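Local coordinates for protein putative peptidase (Bacteroides fragilis, PDB 5DYN) that probably acts as a clostripain-family (C11) cysteine protease that cleaves and thereby activates the Bacteroides fragilis toxin, at residues V20-Q25 / A34-M39; P63-L68 / I99-N104; E79-Y84 / F103-A108. All coordinates share one frame; numbering follows the deposited sequence.

Contact 1: residues V20-Q25 / A34-M39; sequences VYMIAQ and ADIEEM. With NA (sodium ion), chain E; NA (sodium ion), chain C; NA (sodium ion), chain D.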
loop_
_atom_site.group_PDB
_atom_site.type_symbol
_atom_site.label_atom_id
_atom_site.label_comp_id
_atom_site.label_asym_id
_atom_site.label_seq_id
_atom_site.Cartn_x
_atom_site.Cartn_y
_atom_site.Cartn_z
ATOM N N VAL A 20 -0.718 -13.800 -2.810
ATOM C CA VAL A 20 0.030 -13.026 -1.826
ATOM C C VAL A 20 1.510 -13.036 -2.193
ATOM O O VAL A 20 2.167 -14.076 -2.141
ATOM C CB VAL A 20 -0.165 -13.567 -0.400
ATOM C CG1 VAL A 20 0.659 -12.762 0.589
ATOM C CG2 VAL A 20 -1.637 -13.523 -0.020
ATOM N N TYR A 21 2.022 -11.872 -2.579
ATOM C CA TYR A 21 3.390 -11.750 -3.069
ATOM C C TYR A 21 4.321 -11.256 -1.966
ATOM O O TYR A 21 4.294 -10.083 -1.600
ATOM C CB TYR A 21 3.439 -10.803 -4.273
ATOM C CG TYR A 21 4.666 -10.967 -5.143
ATOM C CD1 TYR A 21 5.876 -10.382 -4.790
ATOM C CD2 TYR A 21 4.615 -11.705 -6.317
ATOM C CE1 TYR A 21 7.000 -10.532 -5.579
ATOM C CE2 TYR A 21 5.735 -11.859 -7.116
ATOM C CZ TYR A 21 6.924 -11.268 -6.741
ATOM O OH TYR A 21 8.043 -11.412 -7.530
ATOM N N MET A 22 5.152 -12.152 -1.447
ATOM C CA MET A 22 6.009 -11.816 -0.317
ATOM C C MET A 22 7.473 -11.639 -0.702
ATOM O O MET A 22 8.208 -12.615 -0.871
ATOM C CB MET A 22 5.899 -12.885 0.767
ATOM C CG MET A 22 4.478 -13.235 1.140
ATOM S SD MET A 22 4.419 -14.230 2.638
ATOM C CE MET A 22 2.814 -14.970 2.445
ATOM N N ILE A 23 7.891 -10.388 -0.836
ATOM C CA ILE A 23 9.301 -10.073 -0.990
ATOM C C ILE A 23 9.908 -10.003 0.408
ATOM O O ILE A 23 9.994 -8.932 1.011
ATOM C CB ILE A 23 9.510 -8.752 -1.751
ATOM C CG1 ILE A 23 8.724 -8.774 -3.063
ATOM C CG2 ILE A 23 10.991 -8.505 -2.002
ATOM C CD1 ILE A 23 8.748 -7.463 -3.820
ATOM N N ALA A 24 10.311 -11.159 0.925
ATOM C CA ALA A 24 10.707 -11.272 2.325
ATOM C C ALA A 24 12.212 -11.443 2.516
ATOM O O ALA A 24 12.672 -11.703 3.627
ATOM C CB ALA A 24 9.966 -12.430 2.975
ATOM N N GLN A 25 12.980 -11.291 1.442
ATOM C CA GLN A 25 14.431 -11.422 1.536
ATOM C C GLN A 25 15.024 -10.133 2.090
ATOM O O GLN A 25 15.749 -9.407 1.404
ATOM C CB GLN A 25 15.040 -11.768 0.177
ATOM C CG GLN A 25 16.494 -12.207 0.246
ATOM C CD GLN A 25 16.968 -12.809 -1.054
ATOM O OE1 GLN A 25 16.346 -13.724 -1.585
ATOM N NE2 GLN A 25 18.065 -12.284 -1.588
ATOM N N ALA A 34 5.138 -16.322 10.557
ATOM C CA ALA A 34 3.942 -16.102 11.362
ATOM C C ALA A 34 2.738 -15.773 10.490
ATOM O O ALA A 34 1.674 -16.372 10.639
ATOM C CB ALA A 34 4.180 -14.993 12.371
ATOM N N ASP A 35 2.918 -14.826 9.574
ATOM C CA ASP A 35 1.858 -14.415 8.657
ATOM C C ASP A 35 1.332 -15.578 7.821
ATOM O O ASP A 35 0.121 -15.759 7.699
ATOM C CB ASP A 35 2.356 -13.299 7.739
ATOM C CG ASP A 35 2.401 -11.955 8.431
ATOM O OD1 ASP A 35 2.236 -11.917 9.671
ATOM O OD2 ASP A 35 2.608 -10.937 7.735
ATOM N N ILE A 36 2.241 -16.362 7.249
ATOM C CA ILE A 36 1.852 -17.524 6.458
ATOM C C ILE A 36 1.047 -18.508 7.306
ATOM O O ILE A 36 0.057 -19.076 6.843
ATOM C CB ILE A 36 3.081 -18.241 5.857
ATOM C CG1 ILE A 36 3.810 -17.312 4.883
ATOM C CG2 ILE A 36 2.664 -19.521 5.148
ATOM C CD1 ILE A 36 4.903 -17.987 4.072
ATOM N N GLU A 37 1.464 -18.695 8.554
ATOM C CA GLU A 37 0.733 -19.569 9.462
ATOM C C GLU A 37 -0.632 -18.969 9.786
ATOM O O GLU A 37 -1.629 -19.689 9.872
ATOM C CB GLU A 37 1.535 -19.814 10.743
ATOM C CG GLU A 37 2.859 -20.540 10.503
ATOM C CD GLU A 37 2.683 -21.979 10.038
ATOM O OE1 GLU A 37 1.579 -22.542 10.205
ATOM O OE2 GLU A 37 3.653 -22.547 9.489
ATOM N N GLU A 38 -0.676 -17.651 9.949
ATOM C CA GLU A 38 -1.937 -16.949 10.158
ATOM C C GLU A 38 -2.859 -17.110 8.951
ATOM O O GLU A 38 -4.081 -17.140 9.088
ATOM C CB GLU A 38 -1.690 -15.468 10.432
ATOM C CG GLU A 38 -1.040 -15.176 11.770
ATOM C CD GLU A 38 -0.700 -13.708 11.936
ATOM O OE1 GLU A 38 -1.172 -12.890 11.117
ATOM O OE2 GLU A 38 0.047 -13.372 12.876
ATOM N N MET A 39 -2.264 -17.214 7.768
ATOM C CA MET A 39 -3.036 -17.408 6.548
ATOM C C MET A 39 -3.700 -18.781 6.536
ATOM O O MET A 39 -4.873 -18.902 6.182
ATOM C CB MET A 39 -2.145 -17.232 5.317
ATOM C CG MET A 39 -1.661 -15.809 5.128
ATOM S SD MET A 39 -0.442 -15.588 3.819
ATOM C CE MET A 39 -0.007 -13.871 4.108
HETATM NA NA NA E . 0.482 -11.031 11.116
HETATM NA NA NA C . 15.682 -13.129 -3.834
HETATM NA NA NA D . 15.420 -15.910 -0.984
HETATM O O HOH W 1 1.619 -11.363 13.379
#
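Met22 and Met39 reach for each other tip to tip, CE of Met22 lying 3.5 Å from CE of Met39. The first of these methyls also rests 3.5 Å from CG1 of Ile36, while CE of Met39 continues to CG1 of Val20 at 3.7 Å. Met39 spans the gap because its thioether is fully extended (chi3 -173°). No hydrogen bond joins the segments; long apolar chains alone bridge axes 11.9 Å apart. Strand 16-23 and helix 29-43 open a beta-alpha-beta crossover completed by strand 51-58, consistent with the clan CD peptidase fold, and the axes of strand 20-23 and helix 34-39 run nearly antiparallel (167°). Val55 and Ile57 of strand 51-58 support Met22 from the neighbouring strand.

Metal ligation occupies other surfaces of both segments. On the helix, Asp35 OD1 binds a sodium ion at 2.4 Å, and Glu38 binds it with OE1 at 2.5 Å and, more distantly, OE2 at 3.0 Å; a water and the carbonyls of Pro61 and Ala63 of the second chain complete its shell. Asp35 OD2 is hydrogen-bonded to Trp116 NE1, which restrains the carboxylate. Gln25 OE1 bridges two further sodium ions, and Asp58 is a ligand of both.

Contact 2: residues P63-L68 / I99-N104; sequences PRLIRL and ISTAFN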
loop_
_atom_site.group_PDB
_atom_site.type_symbol
_atom_site.label_atom_id
_atom_site.label_comp_id
_atom_site.label_asym_id
_atom_site.label_seq_id
_atom_site.Cartn_x
_atom_site.Cartn_y
_atom_site.Cartn_z
ATOM N N PRO A 63 12.869 -19.223 -3.517
ATOM C CA PRO A 63 11.488 -18.788 -3.747
ATOM C C PRO A 63 10.571 -19.964 -4.047
ATOM O O PRO A 63 11.033 -20.988 -4.549
ATOM C CB PRO A 63 11.605 -17.862 -4.964
ATOM C CG PRO A 63 13.020 -17.408 -4.963
ATOM C CD PRO A 63 13.813 -18.566 -4.436
ATOM N N ARG A 64 9.288 -19.819 -3.741
ATOM C CA ARG A 64 8.337 -20.889 -3.987
ATOM C C ARG A 64 6.911 -20.359 -4.080
ATOM O O ARG A 64 6.490 -19.521 -3.283
ATOM C CB ARG A 64 8.441 -21.948 -2.886
ATOM C CG ARG A 64 8.362 -21.379 -1.480
ATOM C CD ARG A 64 9.294 -22.103 -0.529
ATOM N NE ARG A 64 9.196 -21.583 0.832
ATOM C CZ ARG A 64 9.979 -20.631 1.335
ATOM N NH1 ARG A 64 10.934 -20.089 0.594
ATOM N NH2 ARG A 64 9.809 -20.229 2.585
ATOM N N LEU A 65 6.178 -20.845 -5.074
ATOM C CA LEU A 65 4.769 -20.518 -5.207
ATOM C C LEU A 65 3.930 -21.688 -4.717
ATOM O O LEU A 65 4.013 -22.792 -5.255
ATOM C CB LEU A 65 4.415 -20.180 -6.655
ATOM C CG LEU A 65 2.935 -19.865 -6.879
ATOM C CD1 LEU A 65 2.511 -18.688 -6.011
ATOM C CD2 LEU A 65 2.653 -19.592 -8.346
ATOM N N ILE A 66 3.130 -21.440 -3.689
ATOM C CA ILE A 66 2.320 -22.486 -3.090
ATOM C C ILE A 66 0.846 -22.110 -3.080
ATOM O O ILE A 66 0.478 -20.982 -3.404
ATOM C CB ILE A 66 2.763 -22.788 -1.644
ATOM C CG1 ILE A 66 2.405 -21.620 -0.727
ATOM C CG2 ILE A 66 4.254 -23.093 -1.588
ATOM C CD1 ILE A 66 2.857 -21.806 0.699
ATOM N N ARG A 67 0.012 -23.072 -2.706
ATOM C CA ARG A 67 -1.417 -22.849 -2.570
ATOM C C ARG A 67 -1.881 -23.408 -1.236
ATOM O O ARG A 67 -1.570 -24.549 -0.897
ATOM C CB ARG A 67 -2.182 -23.500 -3.723
ATOM C CG ARG A 67 -3.690 -23.399 -3.587
ATOM C CD ARG A 67 -4.411 -24.143 -4.698
ATOM N NE ARG A 67 -5.856 -23.951 -4.611
ATOM C CZ ARG A 67 -6.669 -24.718 -3.890
ATOM N NH1 ARG A 67 -6.179 -25.738 -3.196
ATOM N NH2 ARG A 67 -7.971 -24.469 -3.863
ATOM N N LEU A 68 -2.611 -22.603 -0.476
ATOM C CA LEU A 68 -3.086 -23.030 0.835
ATOM C C LEU A 68 -4.466 -23.664 0.730
ATOM O O LEU A 68 -5.466 -23.067 1.122
ATOM C CB LEU A 68 -3.119 -21.850 1.808
ATOM C CG LEU A 68 -1.780 -21.153 2.064
ATOM C CD1 LEU A 68 -1.916 -20.113 3.166
ATOM C CD2 LEU A 68 -0.695 -22.162 2.403
ATOM N N ILE A 99 2.941 -13.963 -11.353
ATOM C CA ILE A 99 1.563 -13.523 -11.556
ATOM C C ILE A 99 0.867 -14.365 -12.625
ATOM O O ILE A 99 -0.255 -14.838 -12.422
ATOM C CB ILE A 99 1.493 -12.040 -11.964
ATOM C CG1 ILE A 99 1.881 -11.137 -10.795
ATOM C CG2 ILE A 99 0.096 -11.685 -12.424
ATOM C CD1 ILE A 99 1.873 -9.664 -11.151
ATOM N N SER A 100 1.545 -14.544 -13.758
ATOM C CA SER A 100 1.025 -15.342 -14.864
ATOM C C SER A 100 0.717 -16.767 -14.430
ATOM O O SER A 100 -0.379 -17.268 -14.670
ATOM C CB SER A 100 2.014 -15.359 -16.028
ATOM O OG SER A 100 2.069 -14.096 -16.665
ATOM N N THR A 101 1.687 -17.413 -13.790
ATOM C CA THR A 101 1.503 -18.774 -13.300
ATOM C C THR A 101 0.334 -18.856 -12.327
ATOM O O THR A 101 -0.509 -19.748 -12.422
ATOM C CB THR A 101 2.770 -19.298 -12.602
ATOM O OG1 THR A 101 3.885 -19.209 -13.497
ATOM C CG2 THR A 101 2.580 -20.743 -12.173
ATOM N N ALA A 102 0.280 -17.903 -11.404
ATOM C CA ALA A 102 -0.717 -17.913 -10.344
ATOM C C ALA A 102 -2.155 -17.830 -10.858
ATOM O O ALA A 102 -3.004 -18.637 -10.477
ATOM C CB ALA A 102 -0.448 -16.775 -9.369
ATOM N N PHE A 103 -2.425 -16.855 -11.719
ATOM C CA PHE A 103 -3.796 -16.577 -12.128
ATOM C C PHE A 103 -4.256 -17.413 -13.317
ATOM O O PHE A 103 -5.438 -17.746 -13.417
ATOM C CB PHE A 103 -3.958 -15.091 -12.446
ATOM C CG PHE A 103 -3.862 -14.207 -11.240
ATOM C CD1 PHE A 103 -4.876 -14.192 -10.298
ATOM C CD2 PHE A 103 -2.760 -13.392 -11.045
ATOM C CE1 PHE A 103 -4.798 -13.378 -9.181
ATOM C CE2 PHE A 103 -2.675 -12.577 -9.930
ATOM C CZ PHE A 103 -3.696 -12.570 -8.997
ATOM N N ASN A 104 -3.337 -17.751 -14.216
ATOM C CA ASN A 104 -3.692 -18.589 -15.359
ATOM C C ASN A 104 -4.009 -20.020 -14.931
ATOM O O ASN A 104 -4.823 -20.696 -15.557
ATOM C CB ASN A 104 -2.576 -18.592 -16.403
ATOM C CG ASN A 104 -2.395 -17.241 -17.066
ATOM O OD1 ASN A 104 -3.368 -16.557 -17.383
ATOM N ND2 ASN A 104 -1.144 -16.848 -17.278
#
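Leu65 meets the helix through one methyl: its CD2 comes 4.0 Å from CG2 of Thr101 and 4.3 Å from CB of Ala102. With CG placed anti to the backbone N (chi1 178°), the branched end projects from the strand toward the helical turn, and CD2 is the branch that leads. The second methyl stays clear of the helix, CD1 of Leu65 being 4.9 Å from CB of Ala102. The side chains of Leu65 and Thr101 run alongside one another in opposite senses rather than meeting end on, and CD2 also approaches the backbone N of Ala102 at 4.2 Å. The CD2 distances are ordinary van der Waals separations, and only 89 Å² is buried between the segments. The buried side of the contact is continuous with the core, where Leu19 of strand 16-23 touches both Leu65 and Ala102, and where Phe103 joins the same layer against Leu19 and Thr17. Ala22 and Pro23 of the second chain cover this part of the helix, packing on Ile99 and Phe103.

Here helix 92-105 covers one face of the mixed sheet, including strand 64-70, and helix 29-43 the other, a three-layer alpha-beta-alpha sandwich; the clostripain family belongs to clan CD, and this layering is consistent with it.

Toward solvent the contact thins out. Thr101 is partly exposed, and it divides its side chain between two tasks: CG2 faces Leu65, whereas OG1 turns back to hydrogen-bond the carbonyl of Lys97 one turn earlier in the helix. Ser100 does likewise with Lys96 O. On the strand, the residues flanking Leu65 point to the other face of the sheet, and the guanidinium of Arg64 makes a salt bridge to Asp59. NH2 of Arg67 is hydrogen-bonded to Ala48 O and Asn52 OD1.

Contact 3: residues E79-Y84 / F103-A108; sequences ETIENY and FNQYKA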
loop_
_atom_site.group_PDB
_atom_site.type_symbol
_atom_site.label_atom_id
_atom_site.label_comp_id
_atom_site.label_asym_id
_atom_site.label_seq_id
_atom_site.Cartn_x
_atom_site.Cartn_y
_atom_site.Cartn_z
ATOM N N GLU A 79 0.312 -26.582 -0.884
ATOM C CA GLU A 79 0.436 -27.271 -2.161
ATOM C C GLU A 79 1.428 -26.550 -3.063
ATOM O O GLU A 79 1.198 -25.409 -3.458
ATOM C CB GLU A 79 -0.925 -27.374 -2.852
ATOM C CG GLU A 79 -2.014 -27.988 -1.990
ATOM C CD GLU A 79 -3.390 -27.876 -2.620
ATOM O OE1 GLU A 79 -3.473 -27.445 -3.790
ATOM O OE2 GLU A 79 -4.385 -28.217 -1.945
ATOM N N THR A 80 2.529 -27.217 -3.390
ATOM C CA THR A 80 3.553 -26.619 -4.240
ATOM C C THR A 80 3.085 -26.489 -5.685
ATOM O O THR A 80 2.769 -27.484 -6.338
ATOM C CB THR A 80 4.856 -27.431 -4.205
ATOM O OG1 THR A 80 5.384 -27.430 -2.874
ATOM C CG2 THR A 80 5.884 -26.829 -5.149
ATOM N N ILE A 81 3.037 -25.252 -6.173
ATOM C CA ILE A 81 2.661 -24.978 -7.556
ATOM C C ILE A 81 3.903 -24.880 -8.438
ATOM O O ILE A 81 3.933 -25.415 -9.550
ATOM C CB ILE A 81 1.848 -23.677 -7.676
ATOM C CG1 ILE A 81 0.661 -23.700 -6.713
ATOM C CG2 ILE A 81 1.393 -23.459 -9.116
ATOM C CD1 ILE A 81 -0.227 -24.908 -6.872
ATOM N N GLU A 82 4.923 -24.191 -7.936
ATOM C CA GLU A 82 6.199 -24.094 -8.635
ATOM C C GLU A 82 7.318 -23.692 -7.681
ATOM O O GLU A 82 7.130 -22.843 -6.810
ATOM C CB GLU A 82 6.111 -23.094 -9.796
ATOM C CG GLU A 82 7.349 -23.062 -10.690
ATOM C CD GLU A 82 7.209 -22.110 -11.869
ATOM O OE1 GLU A 82 6.164 -21.433 -11.975
ATOM O OE2 GLU A 82 8.149 -22.036 -12.692
ATOM N N ASN A 83 8.475 -24.326 -7.838
ATOM C CA ASN A 83 9.678 -23.905 -7.131
ATOM C C ASN A 83 10.562 -23.092 -8.064
ATOM O O ASN A 83 10.604 -23.340 -9.268
ATOM C CB ASN A 83 10.447 -25.108 -6.578
ATOM C CG ASN A 83 9.723 -25.787 -5.427
ATOM O OD1 ASN A 83 9.526 -27.002 -5.432
ATOM N ND2 ASN A 83 9.327 -25.002 -4.433
ATOM N N TYR A 84 11.266 -22.115 -7.509
ATOM C CA TYR A 84 12.085 -21.233 -8.324
ATOM C C TYR A 84 13.535 -21.267 -7.876
ATOM O O TYR A 84 13.820 -21.521 -6.706
ATOM C CB TYR A 84 11.549 -19.799 -8.261
ATOM C CG TYR A 84 10.095 -19.665 -8.652
ATOM C CD1 TYR A 84 9.726 -19.481 -9.979
ATOM C CD2 TYR A 84 9.090 -19.720 -7.695
ATOM C CE1 TYR A 84 8.398 -19.356 -10.345
ATOM C CE2 TYR A 84 7.758 -19.598 -8.049
ATOM C CZ TYR A 84 7.418 -19.416 -9.377
ATOM O OH TYR A 84 6.095 -19.291 -9.739
ATOM N N PHE A 103 -2.425 -16.855 -11.719
ATOM C CA PHE A 103 -3.796 -16.577 -12.128
ATOM C C PHE A 103 -4.256 -17.413 -13.317
ATOM O O PHE A 103 -5.438 -17.746 -13.417
ATOM C CB PHE A 103 -3.958 -15.091 -12.446
ATOM C CG PHE A 103 -3.862 -14.207 -11.240
ATOM C CD1 PHE A 103 -4.876 -14.192 -10.298
ATOM C CD2 PHE A 103 -2.760 -13.392 -11.045
ATOM C CE1 PHE A 103 -4.798 -13.378 -9.181
ATOM C CE2 PHE A 103 -2.675 -12.577 -9.930
ATOM C CZ PHE A 103 -3.696 -12.570 -8.997
ATOM N N ASN A 104 -3.337 -17.751 -14.216
ATOM C CA ASN A 104 -3.692 -18.589 -15.359
ATOM C C ASN A 104 -4.009 -20.020 -14.931
ATOM O O ASN A 104 -4.823 -20.696 -15.557
ATOM C CB ASN A 104 -2.576 -18.592 -16.403
ATOM C CG ASN A 104 -2.395 -17.241 -17.066
ATOM O OD1 ASN A 104 -3.368 -16.557 -17.383
ATOM N ND2 ASN A 104 -1.144 -16.848 -17.278
ATOM N N GLN A 105 -3.369 -20.477 -13.860
ATOM C CA GLN A 105 -3.648 -21.805 -13.329
ATOM C C GLN A 105 -4.923 -21.808 -12.494
ATOM O O GLN A 105 -5.571 -22.846 -12.339
ATOM C CB GLN A 105 -2.477 -22.315 -12.488
ATOM C CG GLN A 105 -1.275 -22.779 -13.293
ATOM C CD GLN A 105 -0.452 -23.819 -12.556
ATOM O OE1 GLN A 105 -0.995 -24.665 -11.842
ATOM N NE2 GLN A 105 0.865 -23.758 -12.723
ATOM N N TYR A 106 -5.281 -20.648 -11.954
ATOM C CA TYR A 106 -6.444 -20.560 -11.081
ATOM C C TYR A 106 -7.351 -19.392 -11.439
ATOM O O TYR A 106 -7.509 -18.453 -10.658
ATOM C CB TYR A 106 -6.000 -20.458 -9.619
ATOM C CG TYR A 106 -5.273 -21.693 -9.145
ATOM C CD1 TYR A 106 -5.973 -22.788 -8.653
ATOM C CD2 TYR A 106 -3.889 -21.776 -9.210
ATOM C CE1 TYR A 106 -5.315 -23.925 -8.230
ATOM C CE2 TYR A 106 -3.221 -22.907 -8.787
ATOM C CZ TYR A 106 -3.937 -23.979 -8.300
ATOM O OH TYR A 106 -3.275 -25.107 -7.879
ATOM N N LYS A 107 -7.942 -19.456 -12.628
ATOM C CA LYS A 107 -8.944 -18.482 -13.034
ATOM C C LYS A 107 -10.123 -18.520 -12.069
ATOM O O LYS A 107 -10.481 -19.578 -11.554
ATOM C CB LYS A 107 -9.419 -18.747 -14.467
ATOM C CG LYS A 107 -8.462 -18.258 -15.545
ATOM C CD LYS A 107 -7.902 -19.409 -16.367
ATOM C CE LYS A 107 -6.922 -18.910 -17.418
ATOM N NZ LYS A 107 -6.283 -20.027 -18.170
ATOM N N ALA A 108 -10.715 -17.360 -11.817
ATOM C CA ALA A 108 -11.864 -17.280 -10.926
ATOM C C ALA A 108 -12.801 -16.153 -11.340
ATOM O O ALA A 108 -12.551 -15.451 -12.319
ATOM C CB ALA A 108 -11.407 -17.089 -9.493
#
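Ile81 touches Tyr106 and Gln105 from within a classic beta bulge, in which Ile81 and Glu82 both stand opposite Leu65 of the adjoining antiparallel strand. The bulge sits on strand 76-83, one of the two edge strands of the sheet within this chain, and faces the segment where helix 92-105 gives way to a loop.

Along the strand, Glu79 comes first; its CB is directed to the helix end, but the side chain makes no contact there, and OE1 has a long, weak ion pair with Arg67. Ile81 then carries the whole contact. Its psi of -43° departs from the extended strand, and its two branches divide the work. CD1 arrives at the edge of the Tyr106 ring, near the ring plane, 3.2 Å from OH and 4.1 Å from CE2 of Tyr106; the approach to the hydroxyl is tight. CG2 meets the Gln105 amide, almost equally near to its atoms, 3.7 Å from NE2 and 3.8 Å from OE1 of Gln105. Gln105 is itself exposed, so its amide covers this methyl at the solvent-facing border, while Tyr106 reaches inward to Asn52 and Leu54 of strand 51-58.

Glu82, the second bulge residue, turns to helix 92-105: it touches Thr101, and OE2 forms a long, weak ion pair with Lys97. Two residues on, Tyr84 is buried against Leu65 and Val98, and CG of Glu82 sits over one face of the Tyr84 ring, 3.8 Å from its plane and nearer the ring's border than its centre.

All three contacts join helices to one mixed sheet, on opposite faces of it. Contact 1 places helix 29-43 on one face; contacts 2 and 3 place helix 92-105 and its trailing loop on the other. Along the chain contact 1 closes first; contacts 2 and 3 then end on the same region, sharing Phe103 and Asn104. Their centres lie about 4 Å apart, and strands 64-70 and 76-83 are neighbours, with Leu65 O probably hydrogen-bonded to Ile81 N at 2.8 Å. Contact 1 lies about 13 Å from contact 2 between centres, yet CB of Met39 touches CD1 of Leu68 at 3.6 Å. Together they build the layered alpha/beta core of this N-terminal part of the peptidase.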